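Local structure of L-rhamnonate dehydratase (Gibberella zeae, 2P0I) at residues L164-T169 / Q344-N349; I294-V299 / P321-A326. The protein probably dehydrates L-rhamnonate to 2-keto-3-deoxy-L-rhamnonate, as a member of the mandelate racemase/muconate lactonizing enzyme group of the enolase superfamily. All coordinates share one frame; numbering follows the deposited sequence.

Contact 1: residues L164-T169 / Q344-N349; sequences LDFYCT and QEYLAN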
loop_
_atom_site.group_PDB
_atom_site.type_symbol
_atom_site.label_atom_id
_atom_site.label_comp_id
_atom_site.label_asym_id
_atom_site.label_seq_id
_atom_site.Cartn_x
_atom_site.Cartn_y
_atom_site.Cartn_z
ATOM N N LEU A 164 19.682 0.457 37.990
ATOM C CA LEU A 164 19.410 1.385 36.902
ATOM C C LEU A 164 20.703 1.797 36.254
ATOM O O LEU A 164 21.464 2.501 36.817
ATOM C CB LEU A 164 18.803 2.671 37.442
ATOM C CG LEU A 164 17.320 2.987 37.480
ATOM C CD1 LEU A 164 16.837 2.774 38.818
ATOM C CD2 LEU A 164 17.081 4.391 37.136
ATOM N N ASP A 165 20.919 1.380 35.038
ATOM C CA ASP A 165 22.087 1.826 34.289
ATOM C C ASP A 165 21.856 3.141 33.565
ATOM O O ASP A 165 20.749 3.435 33.122
ATOM C CB ASP A 165 22.577 0.740 33.340
ATOM C CG ASP A 165 23.126 -0.471 34.082
ATOM O OD1 ASP A 165 23.967 -0.282 34.986
ATOM O OD2 ASP A 165 22.718 -1.609 33.767
ATOM N N PHE A 166 22.913 3.936 33.462
ATOM C CA PHE A 166 22.799 5.283 32.946
ATOM C C PHE A 166 23.802 5.530 31.843
ATOM O O PHE A 166 24.967 5.135 31.937
ATOM C CB PHE A 166 23.053 6.299 34.046
ATOM C CG PHE A 166 21.890 6.543 34.933
ATOM C CD1 PHE A 166 20.997 7.565 34.659
ATOM C CD2 PHE A 166 21.704 5.771 36.077
ATOM C CE1 PHE A 166 19.921 7.807 35.501
ATOM C CE2 PHE A 166 20.633 6.001 36.920
ATOM C CZ PHE A 166 19.739 7.022 36.632
ATOM N N TYR A 167 23.359 6.227 30.814
ATOM C CA TYR A 167 24.285 6.977 30.004
ATOM C C TYR A 167 24.278 8.447 30.366
ATOM O O TYR A 167 23.327 8.955 30.976
ATOM C CB TYR A 167 24.051 6.745 28.504
ATOM C CG TYR A 167 22.862 7.461 27.904
ATOM C CD1 TYR A 167 23.002 8.737 27.349
ATOM C CD2 TYR A 167 21.604 6.851 27.860
ATOM C CE1 TYR A 167 21.925 9.399 26.792
ATOM C CE2 TYR A 167 20.506 7.513 27.294
ATOM C CZ TYR A 167 20.680 8.788 26.763
ATOM O OH TYR A 167 19.626 9.464 26.195
ATOM N N CYS A 168 25.345 9.123 29.971
ATOM C CA CYS A 168 25.574 10.491 30.370
ATOM C C CYS A 168 25.544 11.418 29.169
ATOM O O CYS A 168 26.153 11.138 28.135
ATOM C CB CYS A 168 26.918 10.596 31.084
ATOM S SG CYS A 168 27.254 12.180 31.858
ATOM N N THR A 169 24.830 12.526 29.317
ATOM C CA THR A 169 24.725 13.535 28.270
ATOM C C THR A 169 25.561 14.758 28.644
ATOM O O THR A 169 25.427 15.295 29.742
ATOM C CB THR A 169 23.262 13.953 28.081
ATOM O OG1 THR A 169 22.493 12.795 27.735
ATOM C CG2 THR A 169 23.133 14.986 26.987
ATOM N N GLN A 344 18.620 4.690 31.263
ATOM C CA GLN A 344 18.241 6.072 30.985
ATOM C C GLN A 344 19.328 7.128 30.971
ATOM O O GLN A 344 20.499 6.856 31.217
ATOM C CB GLN A 344 17.045 6.523 31.826
ATOM C CG GLN A 344 17.318 6.710 33.290
ATOM C CD GLN A 344 16.216 7.501 33.949
ATOM O OE1 GLN A 344 16.221 8.729 33.926
ATOM N NE2 GLN A 344 15.254 6.800 34.528
ATOM N N GLU A 345 18.898 8.344 30.661
ATOM C CA GLU A 345 19.770 9.485 30.496
ATOM C C GLU A 345 20.072 10.109 31.864
ATOM O O GLU A 345 19.170 10.265 32.690
ATOM C CB GLU A 345 19.068 10.486 29.573
ATOM C CG GLU A 345 19.762 11.816 29.394
ATOM C CD GLU A 345 19.078 12.711 28.382
ATOM O OE1 GLU A 345 17.836 12.839 28.421
ATOM O OE2 GLU A 345 19.792 13.300 27.546
ATOM N N TYR A 346 21.342 10.446 32.099
ATOM C CA TYR A 346 21.699 11.488 33.059
ATOM C C TYR A 346 22.357 12.676 32.375
ATOM O O TYR A 346 23.160 12.501 31.465
ATOM C CB TYR A 346 22.599 10.938 34.184
ATOM C CG TYR A 346 22.489 11.748 35.461
ATOM C CD1 TYR A 346 21.390 11.603 36.307
ATOM C CD2 TYR A 346 23.458 12.688 35.802
ATOM C CE1 TYR A 346 21.268 12.361 37.459
ATOM C CE2 TYR A 346 23.349 13.452 36.956
ATOM C CZ TYR A 346 22.249 13.277 37.785
ATOM O OH TYR A 346 22.107 14.018 38.938
ATOM N N LEU A 347 22.015 13.883 32.815
ATOM C CA LEU A 347 22.701 15.095 32.365
ATOM C C LEU A 347 23.971 15.371 33.170
ATOM O O LEU A 347 23.912 15.494 34.392
ATOM C CB LEU A 347 21.762 16.301 32.479
ATOM C CG LEU A 347 21.156 16.939 31.223
ATOM C CD1 LEU A 347 22.210 17.306 30.178
ATOM C CD2 LEU A 347 20.049 16.076 30.617
ATOM N N ALA A 348 25.113 15.481 32.489
ATOM C CA ALA A 348 26.299 16.129 33.082
ATOM C C ALA A 348 26.105 17.642 33.130
ATOM O O ALA A 348 26.448 18.354 32.179
ATOM C CB ALA A 348 27.577 15.772 32.319
ATOM N N ASN A 349 25.543 18.120 34.239
ATOM C CA ASN A 349 25.121 19.518 34.367
ATOM C C ASN A 349 26.085 20.399 35.165
ATOM O O ASN A 349 25.713 21.482 35.620
ATOM C CB ASN A 349 23.688 19.620 34.919
ATOM C CG ASN A 349 23.472 18.788 36.180
ATOM O OD1 ASN A 349 24.261 17.897 36.507
ATOM N ND2 ASN A 349 22.384 19.076 36.890
#
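Glu-345 lies beneath the ring of Tyr-167, its CA 4.0 Å from the ring centroid and 17° off the normal, which qualifies as a CH-pi contact over one face. Tyr-167 CG sits between its own backbone N and carbonyl carbon (chi1 76°), and this folds the ring across the neighbouring strand. The extended chain of Glu-345 runs on past the ring to Thr-169, whose OG1 donates to OE2 at 2.8 Å on the anti lone pair; Lys-185 NZ makes a salt bridge with OE2 and a hydrogen bond with Tyr-167 OH. A parallel ladder underlies it: Tyr-346 N to Tyr-167 O and Thr-169 N to Tyr-346 O each measure 2.7 Å. On the reverse face, Phe-166 and Gln-344 lie side by side, CE1 3.6 Å from CG, with ring and amide planes 42° apart; Gln-344 OE1 hydrogen-bonds Ser-331 OG. The Ala-348 end stays tight, its N donating to Thr-169 O at 2.8 Å. Looser are Asp-165, which points away into a salt bridge with Arg-163, and partly exposed Leu-347, whose CD1 meets Thr-169 CG2 at 4.1 Å. The geometry is that of the seam closing a TIM-type barrel, its first and last strands side by side. Helix 329-337 covers the Phe-166 and Tyr-346 face, and 163-169 also pairs with strands 184-187 and 374-376.

Contact 2: residues I294-V299 / P321-A326; sequences IIQPDV and PVVPHA
Asp-298 and His-325 lie side by side and point the same way, carboxylate and imidazole planes 30° apart. Asp-298 OD2 approaches His-325 ND1 to 2.9 Å, yet the angle is too poor to count this as a hydrogen bond. In both residues CG is anti to the backbone N (chi1 -174° and -180°), which carries the two groups out from their chains together. Immediately behind them, His-325 N donates to Pro-297 O at 2.9 Å from well above the carbonyl plane. The same oxygen accepts a longer bond from a water that also donates to His-325 O and takes Val-299 N at 2.8 Å, tying both chains together where strand geometry has lapsed. Further back, strand-like pairing is reduced to a single bridge between Ile-295 and Val-322: Ile-295 N reaches Pro-321 O at 3.1 Å, and Val-323 N reaches Ile-295 O at 3.0 Å in a nearly straight bond. Hydrocarbon groups flank this bridge. Ile-294 CG2 rests 3.7 Å from Val-323 CB, and Pro-297 CD meets Val-322 CG1 at 3.7 Å, with those two side chains crossing at about a right angle. Beyond them, helix 305-317 supports Ile-295, Pro-297 and Val-322, while helix 279-287 covers Ile-295 and Pro-297 and helix 329-337 meets Val-322. Met-300 N bonds Asp-298 OD1, steadying the carboxylate from outside the pair. Neighbouring carboxylate and imidazole at successive barrel positions resemble the His-Asp dyad of mandelate racemase relatives, where the histidine acts in proton transfer; the adjacency is consistent with such a role here, although the modelled angle does not establish a hydrogen bond between the two groups.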
loop_
_atom_site.group_PDB
_atom_site.type_symbol
_atom_site.label_atom_id
_atom_site.label_comp_id
_atom_site.label_asym_id
_atom_site.label_seq_id
_atom_site.Cartn_x
_atom_site.Cartn_y
_atom_site.Cartn_z
ATOM N N ILE A 294 14.276 3.785 19.416
ATOM C CA ILE A 294 13.918 4.102 20.796
ATOM C C ILE A 294 12.993 5.314 20.784
ATOM O O ILE A 294 13.216 6.262 20.039
ATOM C CB ILE A 294 15.164 4.485 21.656
ATOM C CG1 ILE A 294 16.345 3.522 21.424
ATOM C CG2 ILE A 294 14.784 4.518 23.114
ATOM C CD1 ILE A 294 17.448 3.641 22.426
ATOM N N ILE A 295 11.959 5.292 21.614
ATOM C CA ILE A 295 11.204 6.513 21.869
ATOM C C ILE A 295 11.648 7.080 23.204
ATOM O O ILE A 295 12.030 6.338 24.112
ATOM C CB ILE A 295 9.664 6.307 21.776
ATOM C CG1 ILE A 295 9.185 5.264 22.785
ATOM C CG2 ILE A 295 9.252 5.890 20.343
ATOM C CD1 ILE A 295 7.707 5.375 23.100
ATOM N N GLN A 296 11.682 8.401 23.299
ATOM C CA GLN A 296 12.356 9.048 24.413
ATOM C C GLN A 296 11.541 10.151 25.066
ATOM O O GLN A 296 11.910 11.320 24.974
ATOM C CB GLN A 296 13.734 9.572 23.985
ATOM C CG GLN A 296 14.728 8.457 23.660
ATOM C CD GLN A 296 16.090 9.009 23.343
ATOM O OE1 GLN A 296 16.259 9.682 22.334
ATOM N NE2 GLN A 296 17.059 8.753 24.210
ATOM N N PRO A 297 10.456 9.775 25.771
ATOM C CA PRO A 297 9.511 10.742 26.288
ATOM C C PRO A 297 10.055 11.478 27.508
ATOM O O PRO A 297 10.906 10.955 28.229
ATOM C CB PRO A 297 8.309 9.876 26.670
ATOM C CG PRO A 297 8.884 8.570 26.994
ATOM C CD PRO A 297 10.096 8.399 26.154
ATOM N N ASP A 298 9.568 12.695 27.719
ATOM C CA ASP A 298 9.877 13.458 28.921
ATOM C C ASP A 298 8.624 13.451 29.777
ATOM O O ASP A 298 7.595 14.006 29.378
ATOM C CB ASP A 298 10.278 14.889 28.528
ATOM C CG ASP A 298 10.764 15.730 29.706
ATOM O OD1 ASP A 298 10.349 15.496 30.859
ATOM O OD2 ASP A 298 11.568 16.653 29.465
ATOM N N VAL A 299 8.727 12.827 30.952
ATOM C CA VAL A 299 7.597 12.661 31.873
ATOM C C VAL A 299 7.035 13.983 32.414
ATOM O O VAL A 299 5.859 14.071 32.782
ATOM C CB VAL A 299 7.918 11.648 33.011
ATOM C CG1 VAL A 299 8.897 12.217 33.987
ATOM C CG2 VAL A 299 6.654 11.190 33.728
ATOM N N PRO A 321 11.919 -0.065 22.791
ATOM C CA PRO A 321 12.450 0.473 24.045
ATOM C C PRO A 321 11.961 1.885 24.297
ATOM O O PRO A 321 11.888 2.694 23.368
ATOM C CB PRO A 321 13.959 0.489 23.810
ATOM C CG PRO A 321 14.193 -0.569 22.829
ATOM C CD PRO A 321 12.995 -0.568 21.923
ATOM N N VAL A 322 11.590 2.154 25.541
ATOM C CA VAL A 322 11.284 3.500 26.001
ATOM C C VAL A 322 12.409 3.906 26.933
ATOM O O VAL A 322 12.644 3.255 27.939
ATOM C CB VAL A 322 9.948 3.529 26.776
ATOM C CG1 VAL A 322 9.673 4.909 27.322
ATOM C CG2 VAL A 322 8.819 3.078 25.884
ATOM N N VAL A 323 13.127 4.963 26.570
ATOM C CA VAL A 323 14.272 5.437 27.344
ATOM C C VAL A 323 14.055 6.931 27.587
ATOM O O VAL A 323 14.374 7.753 26.736
ATOM C CB VAL A 323 15.612 5.153 26.615
ATOM C CG1 VAL A 323 16.788 5.860 27.286
ATOM C CG2 VAL A 323 15.868 3.657 26.561
ATOM N N PRO A 324 13.478 7.285 28.746
ATOM C CA PRO A 324 12.976 8.625 28.954
ATOM C C PRO A 324 14.084 9.665 29.077
ATOM O O PRO A 324 15.235 9.323 29.380
ATOM C CB PRO A 324 12.198 8.506 30.264
ATOM C CG PRO A 324 12.869 7.418 30.990
ATOM C CD PRO A 324 13.282 6.446 29.936
ATOM N N HIS A 325 13.714 10.915 28.812
ATOM C CA HIS A 325 14.535 12.086 29.082
ATOM C C HIS A 325 14.855 12.160 30.575
ATOM O O HIS A 325 14.022 11.786 31.408
ATOM C CB HIS A 325 13.777 13.341 28.634
ATOM C CG HIS A 325 14.529 14.616 28.851
ATOM N ND1 HIS A 325 14.215 15.504 29.858
ATOM C CD2 HIS A 325 15.586 15.152 28.196
ATOM C CE1 HIS A 325 15.039 16.534 29.809
ATOM N NE2 HIS A 325 15.883 16.344 28.810
ATOM N N ALA A 326 16.064 12.617 30.902
ATOM C CA ALA A 326 16.474 12.825 32.292
ATOM C C ALA A 326 15.494 13.721 33.061
ATOM O O ALA A 326 15.424 14.928 32.837
ATOM C CB ALA A 326 17.886 13.392 32.350
HETATM O O HOH W 1 11.128 11.440 31.482
#

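Their centres lie about 12 Å apart; both contacts belong to the same barrel, and contact 2 is nested within the chain loop that contact 1 closes. Glu-345 joins them: its OE1 lies 3.1 Å from Ala-326 N, a probable hydrogen bond, and 3.2 Å from His-325 CD2 in packing. One carboxylate therefore reaches from contact 1 to segment 321-326, while its other oxygen, OE2, bonds Thr-169 and Lys-185. Leu-347 CD2 adds an apolar touch to Ala-326 CB at 3.9 Å. By analogy with the superfamily, the probable active site lies near this junction at the barrel mouth, with Glu-345 OE1 packed against His-325 CD2.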